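Local coordinates for protein histone-lysine N-methyltransferase family member SUVH9 (Arabidopsis thaliana, PDB 4NJ5) that plays a role in gene silencing, lacks methyltransferase activity, and may bind methylated DNA and recruit RNA polymerase V to chromatin, at residues A[360-364]-A[375-381]; A[279-283]-A[451-457]; A[57-63]-A[428-432]; A[67-71]-A[103-107]; A[318-324]-A[334-339]. One frame throughout, in Å; residues are numbered along the deposited sequence.

Contact 1. Residues A[360-364]-A[375-381]; sequences RNRLE and VRSLDVL
Leu363 faces Ser377 as a non-hydrogen-bonded pair of an antiparallel beta hairpin in the SET region. Its CD2 rests on Ser377 CB at 3.6 Å. Glu364 and Arg376 form the hydrogen-bonded pair, each N bonded to the other's O. Their side chains run alongside in the same direction, carboxylate and guanidinium planes 76° apart. Arg376 NH1 is modelled in a salt bridge to Glu364 OE2, but too close for its geometry to be trusted; Arg246 is a second partner.

The tight end is polar, beside the buried Asn361. Asp379 OD2 accepts from Arg362 N at 2.7 Å and from Asn361 ND2 at 3.2 Å, from opposite faces of the carboxylate. Replacing Asp379 with an alanine would probably leave Arg362 N and Asn361 ND2 without their shared acceptor and free the amide to turn. The Arg362 side is looser and partly exposed. Its CG, anti to the backbone N (chi1 -164°), sends CD to 3.5 Å from Leu378 CD1. Its NH2 stays 4.6 Å from Asp379 OD1, too far for a salt bridge.

Strand 264-267 pairs with strand 363-367 and lays Tyr265 against Glu364 and Leu378. Helix 228-240 adds Lys239, which forms a salt bridge with Asp379 OD1.

Contact 2. Residues A[279-283]-A[451-457]; sequences YEYLA and VSKMRNV
Tyr279 and Arg455 stack at one end of a two-stranded parallel sheet, strand 280-281 beside strand 454-455. The Arg455 side chain can be followed outward. Its CB points away from the other strand. CG sits between the backbone N and the carbonyl carbon (chi1 49°), and a bend at chi3 brings the chain back over the tyrosine. CG meets Tyr279 CB and CG. CD lies over the ring face, 3.7 Å from the ring centroid, a CH-pi contact. NE lies over the same face, offset toward the rim, 3.5 Å from Tyr279 CE1. CZ follows over Tyr279 CZ, and NH2 ends near Tyr279 OH. Guanidinium and ring planes are 17° apart. NE and NH2 grip Val451 O from the side, which holds the group flat.

Tyr281 lays its ring on Asn456 CA, and its OH accepts from Val457 N at 3.3 Å. That OH also bonds to Glu260. Leu282 CD2 touches Met454 CE at 3.9 Å. Leu282 N donates to Arg455 O, and Glu280 N to Lys453 O.

The pre-SET and SET segments are joined by backbone bonds and a cation-pi stack. The Tyr279 face, Val451 O and Tyr460, a second cation-pi partner, probably stabilise the arginine's charge.

Contact 3. Residues A[57-63]-A[428-432]; sequences MMRDCML and SQVLA
Val430 packs against the end of helix 46-60, which closes in a Schellman motif. Met62, with positive phi, is its C-prime residue. Leu63 N bonds to Met58 O at 3.0 Å, and Met62 N bonds to Arg59 O. The turn brings Leu63 round to the same partner that Met57 meets from within the helix.

Val430 has the most surface buried of any residue here, and both its methyls are used. CG1 lies anti to the backbone N (chi1 158°) and meets Met57 CE at 3.7 Å. CG2 takes Leu63 CD1, also at 3.7 Å, and more loosely Met58 CG. The two methionines cross the valine at about a right angle.

Leu63 is next in buried area. Besides Val430 it reaches the residue before Val430, its CD1 lying 3.8 Å from Gln429 O. Met57 follows. Its chain bends at chi3 (66°), which turns the terminal methyl toward the 428-432 loop. There the methyl also touches Leu431 CD2 at 4.0 Å.

The contact is apolar and lies near the surface. It joins the end of an N-terminal helix to a loop of the SET domain. Helix 8-35 lies against both segments: Leu26 touches Met57, and Phe29 touches Leu431. At the helix end, Cys61 SG lies 3.7 Å from Val430 O.

Contact 4. Residues A[67-71]-A[103-107]; sequences RDKRI and IDFLT
Lys69 NZ comes to the Asp104 carboxylate from above its plane, 44° out of it and 3.0 Å from OD1. The pair is a salt bridge between a loop and an edge of the SRA domain's sheet, where strand 103-106 pairs with strand 117-124. A second flat group, the Arg70 guanidinium, has Asp68 CB over one face, 3.5 Å above the plane. Its NH1 forms a salt bridge to Asp68 OD2. Asp68 OD1 accepts from Arg70 N, an Asx turn.

Lys69 and Asp104 come from opposite directions. The lysine chain is bent at chi2, chi3 and chi4, which carries its amine to the strand. NZ is also modelled too close to Phe105 O, so its exact position is doubtful. Asp104 has further partners: OD2 accepts from Gly97 N, and OD1 bonds to His98 ND1. A leucine in place of Asp104 would probably leave the Lys69 charge without its mate and Gly97 N without its acceptor. Leu106 covers the loop backbone. Its CD1 and CD2 both lie 3.3 Å from Lys69 O.

Contact 5. Residues A[318-324]-A[334-339]; sequences NSGEIAY and KPLIHE
Asn318 turns its amide to the backbone of His338 and meets it twice, with His338 O close to the amide plane. Its CG is anti to the carbonyl carbon (chi1 -69°), which swings the amide toward the strand. OD1 accepts from His338 N at 2.8 Å, the donor tilted 19° from the carbonyl plane. ND2 donates to His338 O at 2.9 Å, meeting a lone pair of that oxygen in its carbonyl plane. Two bonds fix the amide's rotation, and ND2 also reaches Cys314 O, the backbone of a zinc ligand. Lys334 crosses Asn318 at about a right angle, its NZ 3.2 Å from Asn318 OD1.

Tyr324 crosses Glu339 likewise, ring and carboxylate 73° apart. Its OH makes a weak hydrogen bond to Glu339 OE2, which Thr355 also holds. Ile337 CG2 lies 3.4 Å from Tyr324 OH and 3.6 Å from Ala323 CB.

The contact lies in the pre-SET region beside its three-zinc cluster. Helix 313-317 ends just before Asn318, and strand 337-338 pairs in parallel with strand 469-475.

Contacts 1 and 5 are buried, contact 2 is partly so, and contacts 3 and 4 lie at the surface. Contacts 1 and 2 touch, Val457 CG1 on Leu363 CD1 at 3.8 Å, so the hairpin packs directly against the end of the small parallel sheet. Contacts 3 and 4 touch through Arg67 beside Arg59 and Met62. Contacts 1 and 2 rest on strand pairing, antiparallel and parallel, with an aspartate acceptor in contact 1 and a cation-pi stack in contact 2. Contact 5, near the zinc cluster, rests on an asparagine bound to backbone, contact 4 on a salt bridge, contact 3 on apolar side chains. Segments of contacts 2 and 3 alternate along the chain, their centres about 45 Å apart.

Contact 1. Residues A[360-364]-A[375-381]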
# COMPACT_ATOMS: atom_id res chain seq x y z
N ARG A 360 -12.83 -6.79 3.45
CA ARG A 360 -12.79 -6.26 4.80
C ARG A 360 -12.40 -4.78 4.80
O ARG A 360 -12.43 -4.12 5.84
CB ARG A 360 -11.78 -7.03 5.65
CG ARG A 360 -10.34 -6.63 5.38
CD ARG A 360 -9.36 -7.71 5.83
NE ARG A 360 -7.99 -7.41 5.42
CZ ARG A 360 -7.51 -7.62 4.20
NH1 ARG A 360 -8.30 -8.12 3.25
NH2 ARG A 360 -6.25 -7.32 3.92
N ASN A 361 -12.02 -4.27 3.63
CA ASN A 361 -11.67 -2.86 3.48
C ASN A 361 -12.86 -2.03 3.02
O ASN A 361 -13.74 -2.52 2.32
CB ASN A 361 -10.51 -2.70 2.50
CG ASN A 361 -9.19 -3.18 3.08
OD1 ASN A 361 -8.62 -4.17 2.63
ND2 ASN A 361 -8.70 -2.46 4.09
N ARG A 362 -12.89 -0.76 3.42
CA ARG A 362 -13.98 0.12 3.00
C ARG A 362 -13.65 0.74 1.65
O ARG A 362 -12.69 1.51 1.52
CB ARG A 362 -14.26 1.18 4.06
CG ARG A 362 -15.60 1.88 3.92
CD ARG A 362 -15.93 2.75 5.14
NE ARG A 362 -16.64 2.01 6.18
CZ ARG A 362 -16.04 1.34 7.17
NH1 ARG A 362 -16.77 0.70 8.07
NH2 ARG A 362 -14.72 1.31 7.25
N LEU A 363 -14.44 0.40 0.64
CA LEU A 363 -14.19 0.87 -0.71
C LEU A 363 -15.29 1.80 -1.21
O LEU A 363 -16.39 1.87 -0.64
CB LEU A 363 -14.06 -0.31 -1.67
CG LEU A 363 -13.06 -1.40 -1.30
CD1 LEU A 363 -13.14 -2.54 -2.29
CD2 LEU A 363 -11.66 -0.82 -1.23
N GLU A 364 -14.99 2.51 -2.29
CA GLU A 364 -15.89 3.50 -2.85
C GLU A 364 -15.89 3.41 -4.37
O GLU A 364 -14.84 3.48 -5.02
CB GLU A 364 -15.47 4.90 -2.40
CG GLU A 364 -16.21 6.04 -3.07
CD GLU A 364 -15.98 7.37 -2.37
OE1 GLU A 364 -16.52 7.56 -1.26
OE2 GLU A 364 -15.24 8.22 -2.93
N VAL A 375 -12.95 2.71 -8.74
CA VAL A 375 -12.96 2.23 -7.37
C VAL A 375 -11.73 2.75 -6.63
O VAL A 375 -10.62 2.70 -7.15
CB VAL A 375 -12.96 0.70 -7.31
CG1 VAL A 375 -12.93 0.22 -5.87
CG2 VAL A 375 -14.16 0.13 -8.06
N ARG A 376 -11.95 3.27 -5.43
CA ARG A 376 -10.86 3.72 -4.58
C ARG A 376 -11.08 3.18 -3.17
O ARG A 376 -12.19 2.78 -2.82
CB ARG A 376 -10.80 5.24 -4.55
CG ARG A 376 -12.14 5.89 -4.22
CD ARG A 376 -11.98 7.35 -3.82
NE ARG A 376 -11.85 8.25 -4.96
CZ ARG A 376 -12.82 9.03 -5.42
NH1 ARG A 376 -14.01 9.03 -4.83
NH2 ARG A 376 -12.60 9.82 -6.46
N SER A 377 -10.03 3.16 -2.36
CA SER A 377 -10.14 2.66 -0.99
C SER A 377 -10.07 3.79 0.03
O SER A 377 -9.24 4.69 -0.10
CB SER A 377 -9.03 1.65 -0.70
OG SER A 377 -9.00 1.31 0.67
N LEU A 378 -10.92 3.73 1.06
CA LEU A 378 -10.83 4.69 2.16
C LEU A 378 -9.69 4.29 3.10
O LEU A 378 -9.16 5.11 3.84
CB LEU A 378 -12.13 4.77 2.96
CG LEU A 378 -13.47 4.96 2.23
CD1 LEU A 378 -14.55 5.37 3.22
CD2 LEU A 378 -13.38 5.97 1.11
N ASP A 379 -9.33 3.01 3.06
CA ASP A 379 -8.31 2.49 3.94
C ASP A 379 -6.95 2.49 3.26
O ASP A 379 -6.86 2.55 2.03
CB ASP A 379 -8.66 1.07 4.40
CG ASP A 379 -10.05 0.99 5.02
OD1 ASP A 379 -10.47 1.97 5.65
OD2 ASP A 379 -10.70 -0.07 4.87
N VAL A 380 -5.90 2.43 4.06
CA VAL A 380 -4.56 2.25 3.54
C VAL A 380 -4.45 0.81 3.05
O VAL A 380 -4.93 -0.11 3.71
CB VAL A 380 -3.51 2.53 4.63
CG1 VAL A 380 -2.15 1.97 4.25
CG2 VAL A 380 -3.42 4.02 4.92
N LEU A 381 -3.85 0.62 1.88
CA LEU A 381 -3.61 -0.72 1.38
C LEU A 381 -2.12 -0.95 1.22
O LEU A 381 -1.44 -0.18 0.54
CB LEU A 381 -4.32 -0.93 0.04
CG LEU A 381 -5.83 -0.72 0.05
CD1 LEU A 381 -6.35 -0.76 -1.37
CD2 LEU A 381 -6.51 -1.79 0.90

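Contact 2. Residues A[279-283]-A[451-457]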
# COMPACT_ATOMS: atom_id res chain seq x y z
N TYR A 279 -27.40 -3.23 -10.82
CA TYR A 279 -26.92 -4.61 -10.82
C TYR A 279 -27.39 -5.28 -9.54
O TYR A 279 -27.68 -4.60 -8.55
CB TYR A 279 -25.39 -4.68 -10.89
CG TYR A 279 -24.78 -4.08 -12.13
CD1 TYR A 279 -24.63 -4.83 -13.29
CD2 TYR A 279 -24.35 -2.76 -12.13
CE1 TYR A 279 -24.06 -4.27 -14.42
CE2 TYR A 279 -23.78 -2.20 -13.26
CZ TYR A 279 -23.64 -2.96 -14.40
OH TYR A 279 -23.08 -2.40 -15.53
N GLU A 280 -27.48 -6.60 -9.55
CA GLU A 280 -27.67 -7.33 -8.31
C GLU A 280 -26.29 -7.60 -7.74
O GLU A 280 -25.46 -8.23 -8.39
CB GLU A 280 -28.42 -8.64 -8.55
CG GLU A 280 -28.45 -9.55 -7.34
CD GLU A 280 -29.18 -10.85 -7.60
OE1 GLU A 280 -30.15 -10.85 -8.39
OE2 GLU A 280 -28.78 -11.87 -7.02
N TYR A 281 -26.04 -7.11 -6.53
CA TYR A 281 -24.74 -7.29 -5.91
C TYR A 281 -24.48 -8.75 -5.58
O TYR A 281 -25.35 -9.44 -5.03
CB TYR A 281 -24.58 -6.42 -4.67
CG TYR A 281 -23.14 -6.28 -4.24
CD1 TYR A 281 -22.38 -5.19 -4.65
CD2 TYR A 281 -22.53 -7.24 -3.45
CE1 TYR A 281 -21.06 -5.06 -4.27
CE2 TYR A 281 -21.21 -7.13 -3.07
CZ TYR A 281 -20.48 -6.04 -3.49
OH TYR A 281 -19.16 -5.92 -3.11
N LEU A 282 -23.28 -9.22 -5.90
CA LEU A 282 -22.90 -10.61 -5.66
C LEU A 282 -21.49 -10.65 -5.09
O LEU A 282 -20.52 -10.35 -5.79
CB LEU A 282 -22.98 -11.40 -6.96
CG LEU A 282 -22.57 -12.87 -6.88
CD1 LEU A 282 -23.47 -13.63 -5.90
CD2 LEU A 282 -22.59 -13.52 -8.25
N ALA A 283 -21.37 -11.02 -3.82
CA ALA A 283 -20.11 -10.88 -3.09
C ALA A 283 -19.07 -11.93 -3.47
O ALA A 283 -17.87 -11.69 -3.35
CB ALA A 283 -20.36 -10.88 -1.59
N VAL A 451 -20.45 -10.30 -16.06
CA VAL A 451 -20.62 -9.33 -14.99
C VAL A 451 -21.61 -8.24 -15.39
O VAL A 451 -21.55 -7.12 -14.90
CB VAL A 451 -19.28 -8.67 -14.59
CG1 VAL A 451 -18.36 -9.69 -13.94
CG2 VAL A 451 -18.61 -8.03 -15.80
N SER A 452 -22.53 -8.58 -16.29
CA SER A 452 -23.50 -7.61 -16.79
C SER A 452 -24.77 -7.57 -15.94
O SER A 452 -25.58 -6.66 -16.07
CB SER A 452 -23.87 -7.95 -18.24
OG SER A 452 -24.53 -9.20 -18.31
N LYS A 453 -24.94 -8.56 -15.07
CA LYS A 453 -26.14 -8.68 -14.26
C LYS A 453 -25.82 -8.74 -12.78
O LYS A 453 -26.40 -8.01 -11.98
CB LYS A 453 -26.93 -9.93 -14.69
CG LYS A 453 -27.47 -9.89 -16.10
CD LYS A 453 -28.22 -11.17 -16.44
CE LYS A 453 -28.85 -11.09 -17.83
NZ LYS A 453 -29.80 -9.95 -17.93
N MET A 454 -24.91 -9.63 -12.43
CA MET A 454 -24.50 -9.82 -11.05
C MET A 454 -22.99 -9.62 -10.92
O MET A 454 -22.22 -10.21 -11.68
CB MET A 454 -24.92 -11.20 -10.55
CG MET A 454 -26.44 -11.39 -10.53
SD MET A 454 -27.00 -13.10 -10.69
CE MET A 454 -26.40 -13.80 -9.15
N ARG A 455 -22.60 -8.77 -9.98
CA ARG A 455 -21.20 -8.36 -9.83
C ARG A 455 -20.99 -7.73 -8.46
O ARG A 455 -21.94 -7.33 -7.80
CB ARG A 455 -20.85 -7.34 -10.90
CG ARG A 455 -21.87 -6.22 -11.00
CD ARG A 455 -21.28 -4.97 -11.60
NE ARG A 455 -20.95 -5.12 -13.01
CZ ARG A 455 -20.15 -4.28 -13.67
NH1 ARG A 455 -19.60 -3.25 -13.04
NH2 ARG A 455 -19.90 -4.48 -14.95
N ASN A 456 -19.73 -7.64 -8.04
CA ASN A 456 -19.36 -6.96 -6.81
C ASN A 456 -18.59 -5.67 -7.11
O ASN A 456 -18.48 -5.26 -8.27
CB ASN A 456 -18.50 -7.86 -5.93
CG ASN A 456 -17.09 -8.06 -6.47
OD1 ASN A 456 -16.88 -8.07 -7.69
ND2 ASN A 456 -16.13 -8.22 -5.57
N VAL A 457 -18.04 -5.06 -6.07
CA VAL A 457 -17.32 -3.79 -6.18
C VAL A 457 -16.17 -3.87 -7.19
O VAL A 457 -15.97 -2.95 -8.00
CB VAL A 457 -16.80 -3.32 -4.79
CG1 VAL A 457 -15.96 -4.40 -4.12
CG2 VAL A 457 -16.02 -2.01 -4.92

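Contact 3. Residues A[57-63]-A[428-432]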
# COMPACT_ATOMS: atom_id res chain seq x y z
N MET A 57 20.52 -3.60 5.66
CA MET A 57 20.91 -4.56 4.63
C MET A 57 20.87 -3.93 3.25
O MET A 57 21.74 -4.18 2.43
CB MET A 57 20.00 -5.79 4.68
CG MET A 57 20.23 -6.67 5.88
SD MET A 57 19.12 -8.09 5.87
CE MET A 57 19.71 -8.97 4.43
N MET A 58 19.85 -3.12 2.98
CA MET A 58 19.80 -2.45 1.69
C MET A 58 20.89 -1.38 1.57
O MET A 58 21.36 -1.09 0.48
CB MET A 58 18.42 -1.86 1.42
CG MET A 58 17.41 -2.91 1.03
SD MET A 58 15.82 -2.21 0.57
CE MET A 58 16.26 -1.36 -0.94
N ARG A 59 21.28 -0.82 2.71
CA ARG A 59 22.36 0.16 2.72
C ARG A 59 23.67 -0.50 2.34
O ARG A 59 24.45 0.05 1.55
CB ARG A 59 22.49 0.81 4.09
CG ARG A 59 23.57 1.88 4.14
CD ARG A 59 24.08 2.05 5.55
NE ARG A 59 24.41 0.76 6.15
CZ ARG A 59 24.08 0.42 7.39
NH1 ARG A 59 24.42 -0.77 7.86
NH2 ARG A 59 23.42 1.27 8.17
N ASP A 60 23.93 -1.68 2.90
CA ASP A 60 25.16 -2.40 2.59
C ASP A 60 25.25 -2.82 1.12
O ASP A 60 26.35 -2.99 0.59
CB ASP A 60 25.30 -3.64 3.49
CG ASP A 60 25.31 -3.29 4.96
OD1 ASP A 60 25.81 -2.21 5.32
OD2 ASP A 60 24.80 -4.11 5.76
N CYS A 61 24.11 -2.97 0.46
CA CYS A 61 24.09 -3.39 -0.94
C CYS A 61 24.02 -2.21 -1.91
O CYS A 61 23.74 -2.40 -3.10
CB CYS A 61 22.91 -4.32 -1.22
SG CYS A 61 22.98 -5.89 -0.35
N MET A 62 24.27 -1.00 -1.40
CA MET A 62 24.21 0.21 -2.21
C MET A 62 22.86 0.36 -2.92
O MET A 62 22.82 0.71 -4.10
CB MET A 62 25.34 0.24 -3.24
CG MET A 62 26.73 0.02 -2.65
SD MET A 62 27.28 1.39 -1.62
CE MET A 62 27.25 0.63 0.01
N LEU A 63 21.77 0.09 -2.21
CA LEU A 63 20.44 0.14 -2.81
C LEU A 63 19.62 1.36 -2.40
O LEU A 63 18.53 1.59 -2.92
CB LEU A 63 19.67 -1.14 -2.53
CG LEU A 63 20.26 -2.40 -3.17
CD1 LEU A 63 19.39 -3.61 -2.85
CD2 LEU A 63 20.41 -2.22 -4.67
N SER A 428 16.98 -11.23 -4.90
CA SER A 428 18.25 -11.54 -5.55
C SER A 428 19.22 -10.36 -5.58
O SER A 428 20.42 -10.55 -5.80
CB SER A 428 18.03 -12.08 -6.96
OG SER A 428 17.68 -11.04 -7.85
N GLN A 429 18.71 -9.15 -5.37
CA GLN A 429 19.56 -7.96 -5.36
C GLN A 429 20.13 -7.69 -3.97
O GLN A 429 21.03 -6.87 -3.80
CB GLN A 429 18.82 -6.73 -5.89
CG GLN A 429 18.32 -6.84 -7.32
CD GLN A 429 18.41 -5.52 -8.09
OE1 GLN A 429 19.30 -4.71 -7.84
NE2 GLN A 429 17.49 -5.31 -9.02
N VAL A 430 19.59 -8.40 -2.98
CA VAL A 430 20.04 -8.27 -1.59
C VAL A 430 20.79 -9.53 -1.16
O VAL A 430 21.85 -9.46 -0.53
CB VAL A 430 18.85 -8.00 -0.64
CG1 VAL A 430 19.18 -8.39 0.79
CG2 VAL A 430 18.42 -6.54 -0.73
N LEU A 431 20.24 -10.69 -1.51
CA LEU A 431 20.84 -11.98 -1.17
C LEU A 431 21.34 -12.70 -2.42
O LEU A 431 20.55 -13.10 -3.28
CB LEU A 431 19.82 -12.86 -0.43
CG LEU A 431 19.19 -12.22 0.81
CD1 LEU A 431 18.02 -13.06 1.31
CD2 LEU A 431 20.22 -12.03 1.91
N ALA A 432 22.66 -12.88 -2.51
CA ALA A 432 23.28 -13.50 -3.67
C ALA A 432 22.83 -14.94 -3.89
O ALA A 432 22.73 -15.40 -5.03
CB ALA A 432 24.80 -13.44 -3.54

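Contact 4. Residues A[67-71]-A[103-107]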
# COMPACT_ATOMS: atom_id res chain seq x y z
N ARG A 67 21.92 8.55 -1.22
CA ARG A 67 22.80 8.03 -0.18
C ARG A 67 23.67 9.13 0.42
O ARG A 67 23.88 9.17 1.64
CB ARG A 67 23.67 6.91 -0.74
CG ARG A 67 24.76 6.42 0.21
CD ARG A 67 24.18 5.69 1.41
NE ARG A 67 25.22 4.99 2.16
CZ ARG A 67 25.69 3.79 1.83
NH1 ARG A 67 26.63 3.22 2.57
NH2 ARG A 67 25.21 3.16 0.77
N ASP A 68 24.17 10.01 -0.43
CA ASP A 68 25.07 11.08 -0.00
C ASP A 68 24.32 12.30 0.53
O ASP A 68 24.95 13.29 0.93
CB ASP A 68 26.04 11.47 -1.13
CG ASP A 68 25.33 11.86 -2.42
OD1 ASP A 68 24.09 12.07 -2.39
OD2 ASP A 68 26.00 11.97 -3.46
N LYS A 69 22.99 12.24 0.51
CA LYS A 69 22.14 13.34 0.98
C LYS A 69 22.34 14.66 0.24
O LYS A 69 21.84 15.70 0.68
CB LYS A 69 22.30 13.54 2.49
CG LYS A 69 21.24 12.86 3.34
CD LYS A 69 21.80 12.39 4.68
CE LYS A 69 22.65 13.47 5.33
NZ LYS A 69 21.88 14.73 5.52
N ARG A 70 23.04 14.63 -0.89
CA ARG A 70 23.38 15.85 -1.61
C ARG A 70 22.22 16.44 -2.41
O ARG A 70 22.37 17.46 -3.08
CB ARG A 70 24.60 15.63 -2.51
CG ARG A 70 25.87 15.27 -1.74
CD ARG A 70 27.06 15.10 -2.68
NE ARG A 70 28.25 14.63 -1.97
CZ ARG A 70 28.94 13.54 -2.30
NH1 ARG A 70 28.58 12.81 -3.34
NH2 ARG A 70 30.01 13.19 -1.59
N ILE A 71 21.06 15.78 -2.35
CA ILE A 71 19.89 16.25 -3.07
C ILE A 71 19.02 17.16 -2.20
O ILE A 71 18.52 16.74 -1.16
CB ILE A 71 19.03 15.08 -3.58
CG1 ILE A 71 19.81 14.28 -4.63
CG2 ILE A 71 17.72 15.59 -4.15
CD1 ILE A 71 18.97 13.25 -5.35
N ILE A 103 15.10 16.77 12.39
CA ILE A 103 15.82 17.48 11.34
C ILE A 103 16.91 16.63 10.71
O ILE A 103 17.78 16.11 11.41
CB ILE A 103 16.47 18.77 11.88
CG1 ILE A 103 15.43 19.64 12.58
CG2 ILE A 103 17.17 19.53 10.75
CD1 ILE A 103 16.03 20.62 13.57
N ASP A 104 16.86 16.49 9.39
CA ASP A 104 17.99 15.94 8.65
C ASP A 104 18.69 17.08 7.90
O ASP A 104 18.03 18.01 7.41
CB ASP A 104 17.54 14.85 7.69
CG ASP A 104 18.70 14.10 7.08
OD1 ASP A 104 19.81 14.19 7.63
OD2 ASP A 104 18.50 13.41 6.05
N PHE A 105 20.01 17.02 7.81
CA PHE A 105 20.75 18.12 7.19
C PHE A 105 22.03 17.69 6.46
O PHE A 105 22.57 16.61 6.69
CB PHE A 105 21.07 19.21 8.22
CG PHE A 105 21.85 18.72 9.40
CD1 PHE A 105 23.23 18.79 9.41
CD2 PHE A 105 21.20 18.20 10.51
CE1 PHE A 105 23.95 18.34 10.50
CE2 PHE A 105 21.92 17.75 11.60
CZ PHE A 105 23.30 17.82 11.60
N LEU A 106 22.49 18.49 5.54
CA LEU A 106 23.64 18.17 4.73
C LEU A 106 24.77 19.14 5.01
O LEU A 106 24.63 20.30 4.84
CB LEU A 106 23.18 18.25 3.28
CG LEU A 106 24.12 18.21 2.12
CD1 LEU A 106 24.65 16.82 2.02
CD2 LEU A 106 23.42 18.61 0.87
N THR A 107 25.91 18.68 5.46
CA THR A 107 27.00 19.62 5.73
C THR A 107 27.64 20.30 4.55
O THR A 107 28.21 21.36 4.71
CB THR A 107 28.12 19.03 6.53
OG1 THR A 107 28.61 17.90 5.84
CG2 THR A 107 27.63 18.66 7.87

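Contact 5. Residues A[318-324]-A[334-339]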
# COMPACT_ATOMS: atom_id res chain seq x y z
N ASN A 318 1.02 -26.25 -2.49
CA ASN A 318 1.46 -24.94 -2.96
C ASN A 318 2.94 -24.93 -3.35
O ASN A 318 3.65 -23.96 -3.09
CB ASN A 318 1.17 -23.87 -1.90
CG ASN A 318 -0.32 -23.61 -1.72
OD1 ASN A 318 -0.92 -22.82 -2.44
ND2 ASN A 318 -0.93 -24.28 -0.74
N SER A 319 3.39 -26.03 -3.94
CA SER A 319 4.76 -26.15 -4.46
C SER A 319 5.84 -25.91 -3.40
O SER A 319 6.93 -25.43 -3.72
CB SER A 319 4.98 -25.21 -5.64
OG SER A 319 4.15 -25.56 -6.73
N GLY A 320 5.52 -26.25 -2.16
CA GLY A 320 6.49 -26.13 -1.08
C GLY A 320 6.49 -24.79 -0.37
O GLY A 320 7.31 -24.56 0.52
N GLU A 321 5.58 -23.90 -0.74
CA GLU A 321 5.55 -22.58 -0.10
C GLU A 321 4.14 -22.04 0.08
O GLU A 321 3.44 -21.76 -0.89
CB GLU A 321 6.40 -21.58 -0.88
CG GLU A 321 6.63 -20.27 -0.13
CD GLU A 321 7.27 -19.20 -0.99
OE1 GLU A 321 6.99 -19.15 -2.20
OE2 GLU A 321 8.07 -18.41 -0.44
N ILE A 322 3.73 -21.90 1.33
CA ILE A 322 2.45 -21.28 1.67
C ILE A 322 2.42 -19.86 1.12
O ILE A 322 3.34 -19.08 1.34
CB ILE A 322 2.23 -21.25 3.19
CG1 ILE A 322 2.26 -22.66 3.77
CG2 ILE A 322 0.91 -20.58 3.53
CD1 ILE A 322 1.03 -23.47 3.46
N ALA A 323 1.35 -19.54 0.39
CA ALA A 323 1.26 -18.27 -0.33
C ALA A 323 1.44 -17.02 0.54
O ALA A 323 1.94 -16.01 0.06
CB ALA A 323 -0.06 -18.20 -1.09
N TYR A 324 1.03 -17.08 1.80
CA TYR A 324 0.98 -15.88 2.63
C TYR A 324 1.87 -15.94 3.85
O TYR A 324 2.16 -17.03 4.36
CB TYR A 324 -0.46 -15.60 3.07
CG TYR A 324 -1.50 -15.87 2.02
CD1 TYR A 324 -1.88 -14.88 1.12
CD2 TYR A 324 -2.10 -17.11 1.92
CE1 TYR A 324 -2.84 -15.13 0.16
CE2 TYR A 324 -3.06 -17.37 0.97
CZ TYR A 324 -3.43 -16.38 0.09
OH TYR A 324 -4.39 -16.63 -0.87
N LYS A 334 1.93 -16.63 -7.70
CA LYS A 334 1.93 -18.05 -8.08
C LYS A 334 0.75 -18.31 -9.02
O LYS A 334 -0.23 -17.58 -8.99
CB LYS A 334 1.91 -18.98 -6.84
CG LYS A 334 1.34 -18.37 -5.57
CD LYS A 334 2.20 -18.74 -4.35
CE LYS A 334 2.51 -20.24 -4.29
NZ LYS A 334 1.31 -21.05 -3.95
N PRO A 335 0.85 -19.33 -9.89
CA PRO A 335 -0.24 -19.55 -10.85
C PRO A 335 -1.55 -20.01 -10.20
O PRO A 335 -2.62 -19.84 -10.78
CB PRO A 335 0.31 -20.68 -11.74
CG PRO A 335 1.29 -21.40 -10.88
CD PRO A 335 1.91 -20.34 -10.00
N LEU A 336 -1.44 -20.57 -9.00
CA LEU A 336 -2.60 -21.09 -8.30
C LEU A 336 -2.33 -21.18 -6.80
O LEU A 336 -1.32 -21.73 -6.37
CB LEU A 336 -2.97 -22.48 -8.84
CG LEU A 336 -4.22 -23.14 -8.26
CD1 LEU A 336 -5.46 -22.31 -8.55
CD2 LEU A 336 -4.37 -24.54 -8.82
N ILE A 337 -3.24 -20.61 -6.01
CA ILE A 337 -3.12 -20.68 -4.56
C ILE A 337 -4.13 -21.67 -3.98
O ILE A 337 -5.34 -21.55 -4.22
CB ILE A 337 -3.31 -19.30 -3.91
CG1 ILE A 337 -2.29 -18.30 -4.47
CG2 ILE A 337 -3.20 -19.41 -2.40
CD1 ILE A 337 -2.43 -16.90 -3.91
N HIS A 338 -3.63 -22.64 -3.22
CA HIS A 338 -4.49 -23.57 -2.50
C HIS A 338 -4.59 -23.15 -1.03
O HIS A 338 -3.68 -23.39 -0.24
CB HIS A 338 -3.95 -25.00 -2.59
CG HIS A 338 -3.86 -25.53 -3.98
ND1 HIS A 338 -4.88 -26.25 -4.57
CD2 HIS A 338 -2.87 -25.47 -4.90
CE1 HIS A 338 -4.53 -26.60 -5.79
NE2 HIS A 338 -3.31 -26.14 -6.02
N GLU A 339 -5.70 -22.51 -0.68
CA GLU A 339 -5.95 -22.16 0.72
C GLU A 339 -6.52 -23.37 1.45
O GLU A 339 -7.04 -24.29 0.82
CB GLU A 339 -6.91 -20.97 0.82
CG GLU A 339 -6.25 -19.63 0.53
CD GLU A 339 -7.17 -18.45 0.76
OE1 GLU A 339 -8.26 -18.63 1.35
OE2 GLU A 339 -6.79 -17.33 0.35